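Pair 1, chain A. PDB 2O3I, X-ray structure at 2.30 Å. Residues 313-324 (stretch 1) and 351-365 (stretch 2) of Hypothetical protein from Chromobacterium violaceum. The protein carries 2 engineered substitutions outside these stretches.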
# COMPACT_ATOMS: atom_id res chain seq x y z
N LEU A 313 -26.57 -24.63 10.09
CA LEU A 313 -27.76 -24.11 10.77
C LEU A 313 -28.12 -22.74 10.22
O LEU A 313 -29.30 -22.41 10.07
CB LEU A 313 -27.50 -24.00 12.28
CG LEU A 313 -27.47 -25.28 13.11
CD1 LEU A 313 -26.95 -24.96 14.49
CD2 LEU A 313 -28.87 -25.87 13.19
N ALA A 314 -27.10 -21.94 9.95
CA ALA A 314 -27.29 -20.60 9.41
C ALA A 314 -26.05 -20.16 8.66
O ALA A 314 -24.96 -20.70 8.87
CB ALA A 314 -27.60 -19.61 10.53
N THR A 315 -26.21 -19.17 7.80
CA THR A 315 -25.12 -18.67 7.00
C THR A 315 -25.34 -17.19 6.71
O THR A 315 -26.48 -16.74 6.65
CB THR A 315 -25.05 -19.45 5.67
OG1 THR A 315 -24.69 -20.80 5.93
CG2 THR A 315 -24.05 -18.83 4.73
N ALA A 316 -24.25 -16.45 6.57
CA ALA A 316 -24.33 -15.04 6.24
C ALA A 316 -24.98 -15.01 4.87
O ALA A 316 -24.88 -15.99 4.12
CB ALA A 316 -22.94 -14.43 6.18
N PRO A 317 -25.62 -13.90 4.48
CA PRO A 317 -25.80 -12.62 5.18
C PRO A 317 -26.53 -12.64 6.51
O PRO A 317 -26.47 -11.66 7.26
CB PRO A 317 -26.52 -11.77 4.14
CG PRO A 317 -27.36 -12.78 3.41
CD PRO A 317 -26.36 -13.91 3.21
N ASP A 318 -27.24 -13.72 6.83
CA ASP A 318 -27.93 -13.77 8.11
C ASP A 318 -26.93 -13.59 9.24
O ASP A 318 -25.85 -14.17 9.22
CB ASP A 318 -28.67 -15.10 8.30
CG ASP A 318 -29.86 -15.26 7.38
OD1 ASP A 318 -30.38 -14.24 6.88
OD2 ASP A 318 -30.30 -16.41 7.17
N ALA A 319 -27.30 -12.77 10.22
CA ALA A 319 -26.43 -12.53 11.35
C ALA A 319 -26.50 -13.71 12.32
O ALA A 319 -27.53 -14.37 12.43
CB ALA A 319 -26.83 -11.25 12.07
N ILE A 320 -25.39 -13.95 13.01
CA ILE A 320 -25.28 -15.02 13.98
C ILE A 320 -24.76 -14.33 15.22
O ILE A 320 -23.69 -13.73 15.19
CB ILE A 320 -24.29 -16.10 13.48
CG1 ILE A 320 -24.89 -16.81 12.27
CG2 ILE A 320 -23.97 -17.08 14.60
CD1 ILE A 320 -23.88 -17.62 11.45
N SER A 321 -25.54 -14.40 16.30
CA SER A 321 -25.15 -13.73 17.53
C SER A 321 -25.38 -14.55 18.78
O SER A 321 -26.33 -15.33 18.87
CB SER A 321 -25.90 -12.40 17.67
OG SER A 321 -25.56 -11.51 16.63
N TYR A 322 -24.51 -14.35 19.76
CA TYR A 322 -24.60 -15.07 21.02
C TYR A 322 -25.47 -14.32 22.01
O TYR A 322 -25.66 -13.10 21.90
CB TYR A 322 -23.21 -15.23 21.65
CG TYR A 322 -22.13 -15.72 20.72
CD1 TYR A 322 -22.19 -16.99 20.16
CD2 TYR A 322 -21.04 -14.90 20.40
CE1 TYR A 322 -21.19 -17.44 19.29
CE2 TYR A 322 -20.04 -15.34 19.54
CZ TYR A 322 -20.12 -16.60 18.99
OH TYR A 322 -19.15 -17.02 18.11
N PHE A 323 -26.01 -15.06 22.96
CA PHE A 323 -26.78 -14.49 24.04
C PHE A 323 -26.46 -15.31 25.28
O PHE A 323 -26.79 -16.49 25.37
CB PHE A 323 -28.29 -14.48 23.80
CG PHE A 323 -29.05 -13.74 24.88
CD1 PHE A 323 -29.36 -14.36 26.09
CD2 PHE A 323 -29.33 -12.38 24.73
CE1 PHE A 323 -29.92 -13.64 27.15
CE2 PHE A 323 -29.89 -11.65 25.79
CZ PHE A 323 -30.18 -12.27 27.00
N VAL A 324 -25.78 -14.67 26.23
CA VAL A 324 -25.41 -15.33 27.46
C VAL A 324 -26.46 -14.99 28.52
O VAL A 324 -26.56 -13.86 28.98
CB VAL A 324 -24.02 -14.86 27.92
CG1 VAL A 324 -23.52 -15.76 29.06
CG2 VAL A 324 -23.05 -14.90 26.74
N ARG A 351 -22.05 -19.56 32.62
CA ARG A 351 -23.41 -19.21 32.20
C ARG A 351 -23.80 -19.87 30.87
O ARG A 351 -22.95 -20.12 30.02
CB ARG A 351 -23.55 -17.69 32.07
CG ARG A 351 -23.42 -16.94 33.38
CD ARG A 351 -23.83 -15.50 33.20
NE ARG A 351 -22.88 -14.75 32.38
CZ ARG A 351 -23.17 -13.61 31.76
NH1 ARG A 351 -24.38 -13.07 31.86
NH2 ARG A 351 -22.24 -13.00 31.04
N LYS A 352 -25.09 -20.14 30.71
CA LYS A 352 -25.58 -20.78 29.50
C LYS A 352 -25.70 -19.77 28.36
O LYS A 352 -26.34 -18.72 28.50
CB LYS A 352 -26.94 -21.43 29.77
N ALA A 353 -25.07 -20.10 27.23
CA ALA A 353 -25.08 -19.24 26.06
C ALA A 353 -25.89 -19.84 24.91
O ALA A 353 -25.91 -21.06 24.71
CB ALA A 353 -23.65 -18.98 25.61
N ALA A 354 -26.54 -18.97 24.15
CA ALA A 354 -27.33 -19.39 23.01
C ALA A 354 -26.81 -18.74 21.74
O ALA A 354 -26.06 -17.76 21.79
CB ALA A 354 -28.78 -19.01 23.21
N VAL A 355 -27.20 -19.29 20.60
CA VAL A 355 -26.81 -18.76 19.31
C VAL A 355 -28.09 -18.37 18.59
O VAL A 355 -28.98 -19.20 18.38
CB VAL A 355 -26.05 -19.81 18.48
CG1 VAL A 355 -25.63 -19.21 17.14
CG2 VAL A 355 -24.84 -20.32 19.26
N ILE A 356 -28.19 -17.09 18.23
CA ILE A 356 -29.36 -16.57 17.55
C ILE A 356 -29.02 -16.10 16.15
O ILE A 356 -27.99 -15.47 15.92
CB ILE A 356 -29.99 -15.40 18.35
CG1 ILE A 356 -30.54 -15.93 19.68
CG2 ILE A 356 -31.11 -14.74 17.54
CD1 ILE A 356 -31.08 -14.85 20.60
N ALA A 357 -29.90 -16.42 15.20
CA ALA A 357 -29.71 -15.99 13.83
C ALA A 357 -30.72 -14.89 13.55
O ALA A 357 -31.87 -14.96 13.98
CB ALA A 357 -29.92 -17.16 12.87
N LEU A 358 -30.27 -13.85 12.85
CA LEU A 358 -31.15 -12.76 12.50
C LEU A 358 -31.23 -12.72 10.98
O LEU A 358 -30.21 -12.76 10.28
CB LEU A 358 -30.60 -11.43 13.03
CG LEU A 358 -30.34 -11.30 14.53
CD1 LEU A 358 -29.69 -9.94 14.82
CD2 LEU A 358 -31.65 -11.46 15.31
N PRO A 359 -32.45 -12.68 10.43
CA PRO A 359 -32.56 -12.64 8.98
C PRO A 359 -31.88 -11.39 8.41
O PRO A 359 -32.05 -10.29 8.93
CB PRO A 359 -34.07 -12.67 8.74
CG PRO A 359 -34.65 -12.14 10.03
CD PRO A 359 -33.78 -12.78 11.07
N ALA A 360 -31.08 -11.58 7.37
CA ALA A 360 -30.38 -10.46 6.76
C ALA A 360 -31.38 -9.43 6.25
O ALA A 360 -32.50 -9.78 5.88
CB ALA A 360 -29.51 -10.95 5.62
N ALA A 361 -30.99 -8.16 6.25
CA ALA A 361 -31.88 -7.13 5.75
C ALA A 361 -31.98 -7.36 4.26
O ALA A 361 -31.02 -7.84 3.63
CB ALA A 361 -31.33 -5.74 6.04
N ALA A 362 -33.14 -7.03 3.70
CA ALA A 362 -33.43 -7.21 2.29
C ALA A 362 -32.33 -6.85 1.29
O ALA A 362 -32.01 -7.63 0.40
CB ALA A 362 -34.71 -6.45 1.94
N PRO A 363 -31.72 -5.66 1.42
CA PRO A 363 -30.66 -5.28 0.47
C PRO A 363 -29.47 -6.25 0.38
O PRO A 363 -28.72 -6.23 -0.60
CB PRO A 363 -30.23 -3.89 0.95
CG PRO A 363 -31.49 -3.36 1.61
CD PRO A 363 -31.98 -4.57 2.38
N LEU A 364 -29.31 -7.08 1.40
CA LEU A 364 -28.20 -8.05 1.45
C LEU A 364 -28.56 -9.42 0.88
O LEU A 364 -27.68 -10.16 0.46
CB LEU A 364 -27.75 -8.25 2.90
CG LEU A 364 -26.64 -7.43 3.55
CD1 LEU A 364 -26.70 -5.97 3.15
CD2 LEU A 364 -26.76 -7.59 5.06
N SER A 365 -29.85 -9.73 0.88
CA SER A 365 -30.36 -11.02 0.43
C SER A 365 -30.37 -11.31 -1.07
O SER A 365 -30.88 -12.35 -1.49
CB SER A 365 -31.78 -11.20 0.95
OG SER A 365 -32.65 -10.28 0.32

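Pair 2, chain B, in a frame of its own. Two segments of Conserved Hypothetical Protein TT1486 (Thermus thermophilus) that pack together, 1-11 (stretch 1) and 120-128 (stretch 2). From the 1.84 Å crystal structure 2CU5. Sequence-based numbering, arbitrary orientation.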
# COMPACT_ATOMS: atom_id res chain seq x y z
N MET B 1 3.46 24.65 6.36
CA MET B 1 2.76 24.49 5.05
C MET B 1 1.32 24.96 5.17
O MET B 1 0.70 24.83 6.24
CB MET B 1 2.77 23.03 4.61
CG MET B 1 4.13 22.36 4.63
SD MET B 1 4.04 20.61 4.18
CE MET B 1 3.52 19.90 5.76
N GLU B 2 0.78 25.50 4.09
CA GLU B 2 -0.60 25.96 4.07
C GLU B 2 -1.55 24.81 3.76
O GLU B 2 -1.35 24.08 2.79
CB GLU B 2 -0.79 27.07 3.03
CG GLU B 2 -2.25 27.27 2.61
CD GLU B 2 -2.46 28.47 1.69
OE1 GLU B 2 -1.70 28.63 0.71
OE2 GLU B 2 -3.41 29.25 1.95
N GLY B 3 -2.57 24.64 4.60
CA GLY B 3 -3.54 23.58 4.39
C GLY B 3 -3.06 22.19 4.75
O GLY B 3 -3.79 21.21 4.58
N VAL B 4 -1.83 22.08 5.24
CA VAL B 4 -1.28 20.79 5.62
C VAL B 4 -0.63 20.89 6.99
O VAL B 4 0.25 21.73 7.21
CB VAL B 4 -0.23 20.30 4.61
CG1 VAL B 4 0.27 18.92 5.02
CG2 VAL B 4 -0.82 20.26 3.22
N VAL B 5 -1.06 20.03 7.91
CA VAL B 5 -0.51 20.03 9.26
C VAL B 5 0.70 19.11 9.33
O VAL B 5 0.68 18.01 8.79
CB VAL B 5 -1.55 19.55 10.29
CG1 VAL B 5 -0.94 19.53 11.68
CG2 VAL B 5 -2.77 20.45 10.25
N ARG B 6 1.75 19.59 10.00
CA ARG B 6 2.96 18.81 10.15
C ARG B 6 3.13 18.30 11.58
O ARG B 6 3.40 19.07 12.50
CB ARG B 6 4.18 19.64 9.74
CG ARG B 6 5.52 19.00 10.07
CD ARG B 6 6.52 19.28 8.96
NE ARG B 6 6.56 20.70 8.60
CZ ARG B 6 7.03 21.16 7.45
NH1 ARG B 6 7.50 20.34 6.53
NH2 ARG B 6 7.02 22.47 7.22
N LEU B 7 2.95 17.00 11.76
CA LEU B 7 3.11 16.38 13.06
C LEU B 7 4.56 15.89 13.11
O LEU B 7 5.12 15.52 12.08
CB LEU B 7 2.16 15.19 13.22
CG LEU B 7 0.66 15.46 13.05
CD1 LEU B 7 -0.11 14.16 13.16
CD2 LEU B 7 0.19 16.45 14.10
N GLU B 8 5.15 15.91 14.29
CA GLU B 8 6.53 15.45 14.45
C GLU B 8 6.43 14.36 15.52
O GLU B 8 6.02 14.61 16.65
CB GLU B 8 7.43 16.62 14.87
CG GLU B 8 7.12 17.87 14.05
CD GLU B 8 8.25 18.89 14.01
OE1 GLU B 8 8.82 19.20 15.08
OE2 GLU B 8 8.56 19.39 12.91
N VAL B 9 6.80 13.14 15.13
CA VAL B 9 6.67 11.98 16.00
C VAL B 9 7.97 11.30 16.43
O VAL B 9 8.73 10.82 15.59
CB VAL B 9 5.79 10.91 15.31
CG1 VAL B 9 5.45 9.80 16.27
CG2 VAL B 9 4.52 11.56 14.77
N PRO B 10 8.25 11.26 17.74
CA PRO B 10 9.48 10.60 18.19
C PRO B 10 9.32 9.09 17.97
O PRO B 10 8.25 8.54 18.23
CB PRO B 10 9.55 10.97 19.67
CG PRO B 10 8.83 12.29 19.73
CD PRO B 10 7.65 12.04 18.84
N THR B 11 10.38 8.44 17.50
CA THR B 11 10.32 7.00 17.26
C THR B 11 11.51 6.27 17.88
O THR B 11 12.58 6.85 18.06
CB THR B 11 10.32 6.69 15.75
OG1 THR B 11 11.52 7.21 15.16
CG2 THR B 11 9.12 7.34 15.08
N ARG B 120 14.34 8.35 15.80
CA ARG B 120 14.33 9.64 15.11
C ARG B 120 13.11 10.43 15.55
O ARG B 120 12.39 10.03 16.46
CB ARG B 120 14.23 9.46 13.59
CG ARG B 120 15.23 8.52 12.95
CD ARG B 120 15.26 8.78 11.47
NE ARG B 120 16.14 7.88 10.74
CZ ARG B 120 16.66 8.16 9.55
NH1 ARG B 120 17.44 7.29 8.94
NH2 ARG B 120 16.40 9.34 8.99
N VAL B 121 12.91 11.57 14.90
CA VAL B 121 11.74 12.39 15.11
C VAL B 121 11.26 12.54 13.68
O VAL B 121 11.80 13.32 12.90
CB VAL B 121 12.05 13.78 15.71
CG1 VAL B 121 10.77 14.60 15.77
CG2 VAL B 121 12.61 13.62 17.11
N ARG B 122 10.27 11.73 13.33
CA ARG B 122 9.71 11.71 11.99
C ARG B 122 8.63 12.74 11.79
O ARG B 122 8.07 13.25 12.76
CB ARG B 122 9.11 10.33 11.71
CG ARG B 122 10.09 9.19 11.82
CD ARG B 122 11.11 9.26 10.69
NE ARG B 122 11.75 7.97 10.48
CZ ARG B 122 12.58 7.70 9.48
NH1 ARG B 122 13.10 6.49 9.37
NH2 ARG B 122 12.89 8.64 8.60
N GLU B 123 8.34 13.04 10.53
CA GLU B 123 7.29 13.97 10.17
C GLU B 123 6.13 13.17 9.59
O GLU B 123 6.34 12.17 8.91
CB GLU B 123 7.77 14.96 9.10
CG GLU B 123 8.57 16.14 9.62
CD GLU B 123 8.88 17.14 8.51
OE1 GLU B 123 7.99 17.39 7.67
OE2 GLU B 123 10.01 17.67 8.48
N VAL B 124 4.92 13.60 9.89
CA VAL B 124 3.73 12.98 9.36
C VAL B 124 2.85 14.15 8.93
O VAL B 124 2.50 14.99 9.75
CB VAL B 124 2.98 12.14 10.41
CG1 VAL B 124 1.67 11.63 9.82
CG2 VAL B 124 3.85 10.96 10.87
N TRP B 125 2.53 14.21 7.64
CA TRP B 125 1.70 15.29 7.13
C TRP B 125 0.23 14.89 7.15
O TRP B 125 -0.11 13.75 6.83
CB TRP B 125 2.12 15.66 5.71
CG TRP B 125 3.54 16.11 5.61
CD1 TRP B 125 4.36 16.52 6.63
CD2 TRP B 125 4.32 16.22 4.41
NE1 TRP B 125 5.59 16.88 6.14
CE2 TRP B 125 5.59 16.71 4.78
CE3 TRP B 125 4.06 15.96 3.05
CZ2 TRP B 125 6.61 16.95 3.84
CZ3 TRP B 125 5.07 16.20 2.12
CH2 TRP B 125 6.33 16.69 2.53
N VAL B 126 -0.63 15.83 7.53
CA VAL B 126 -2.05 15.56 7.61
C VAL B 126 -2.81 16.56 6.75
O VAL B 126 -2.65 17.77 6.91
CB VAL B 126 -2.56 15.68 9.07
CG1 VAL B 126 -4.02 15.26 9.14
CG2 VAL B 126 -1.69 14.83 9.99
N ARG B 127 -3.62 16.04 5.84
CA ARG B 127 -4.41 16.86 4.94
C ARG B 127 -5.87 16.45 5.00
O ARG B 127 -6.20 15.27 4.85
CB ARG B 127 -3.90 16.71 3.51
CG ARG B 127 -4.83 17.26 2.44
CD ARG B 127 -4.92 18.77 2.49
NE ARG B 127 -4.99 19.31 1.13
CZ ARG B 127 -6.03 19.15 0.32
NH1 ARG B 127 -7.10 18.49 0.71
NH2 ARG B 127 -5.98 19.65 -0.91
N LEU B 128 -6.75 17.42 5.23
CA LEU B 128 -8.18 17.14 5.29
C LEU B 128 -8.77 17.35 3.90
O LEU B 128 -8.49 18.35 3.25
CB LEU B 128 -8.87 18.09 6.27
CG LEU B 128 -8.18 18.32 7.63
CD1 LEU B 128 -8.95 19.36 8.43
CD2 LEU B 128 -8.10 17.01 8.39
O HOH W 1 -5.84 20.28 5.64

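Both pairs are two-stranded antiparallel ladders, and 14 central residues superpose with an RMSD of 0.6 Å over N, CA and C. The strand directions differ by 154° in pair 1 and 149° in pair 2, with closest axial approaches of 4.5 and 4.3 Å. The register is the same: Ala319(A)–Leu358(A) matches Val5(B)–Val126(B), Ser321(A)–Ile356(A) matches Leu7(B)–Val124(B), and Phe323(A)–Ala354(A) matches Val9(B)–Arg122(B). Each of these is a hydrogen-bonded pair closed by two backbone bonds. At the centre of pair 1, Ser321(A) N to Ile356(A) O is 2.7 Å and Ile356(A) N to Ser321(A) O is 2.6 Å; in pair 2, Leu7(B) N to Val124(B) O and Val124(B) N to Leu7(B) O are both 2.9 Å. On this shared frame the side chains differ, yet the buried areas are close, 857 and 830 Å².

One face carries the side chains of the hydrogen-bonded pairs. Ala319(A) and Leu358(A) meet at 3.9 Å between their CB atoms, and Val5(B) and Val126(B) at 4.2 Å between theirs. At the next rung, pair 1 places a small polar residue, Ser321(A), beside Ile356(A), whereas pair 2 has Leu7(B), whose CD1 reaches diagonally to CG2 of Val126(B) at 3.6 Å. Pair 1 makes its diagonal contact one rung further on, between Phe323(A) CB and Ile356(A) CD1 at 4.3 Å; the end of the phenylalanine leads away from the other strand. The matching Val9(B) contacts Val124(B) through their CG2 atoms at 4.0 Å. Across from these residues, the small Ala354(A) takes the position of the long but buried Arg122(B), whose guanidinium is hydrogen-bonded elsewhere in the structure.

The other face shows the sharper chemical contrast. In pair 1 it is largely apolar: Ile320(A) CG2 packs against Val355(A) CG1 at 3.7 Å, and Tyr322(A) presents its ring edge to Val355(A), with CD1 4.3 Å from CG2. The positions of Ile320(A) and Val355(A) are taken in pair 2 by Arg6(B) and Glu123(B), which form a salt bridge, Arg6(B) NH1 to Glu123(B) OE1 at 3.2 Å, although the placement of OE1 is less certain. A diagonal hydrophobic contact is thus replaced by a diagonal charged one. Tyr322(A) corresponds to Glu8(B), whose CB lies 4.0 Å from Val121(B) CG1. Val121(B) takes the place of Ala353(A), and Pro10(B) that of Val324(A), whose CG1 lies 3.5 Å from Arg351(A) CZ, over one face of the guanidinium. Ala357(A) corresponds to Trp125(B), a change from methyl to indole: the alanine CB meets Ala314(A) CB at 4.1 Å, while the indole receives Met1(B) CE over one face, 3.6 Å from the centroid of the Trp125(B) five-membered ring.

Next to the Ala319(A)–Leu358(A) rung, Asp318(A) OD1 accepts a hydrogen bond from Ala360(A) N at 2.8 Å. Its counterpart Val4(B) instead makes an apolar contact, CG1 to Trp125(B) CB at 3.8 Å.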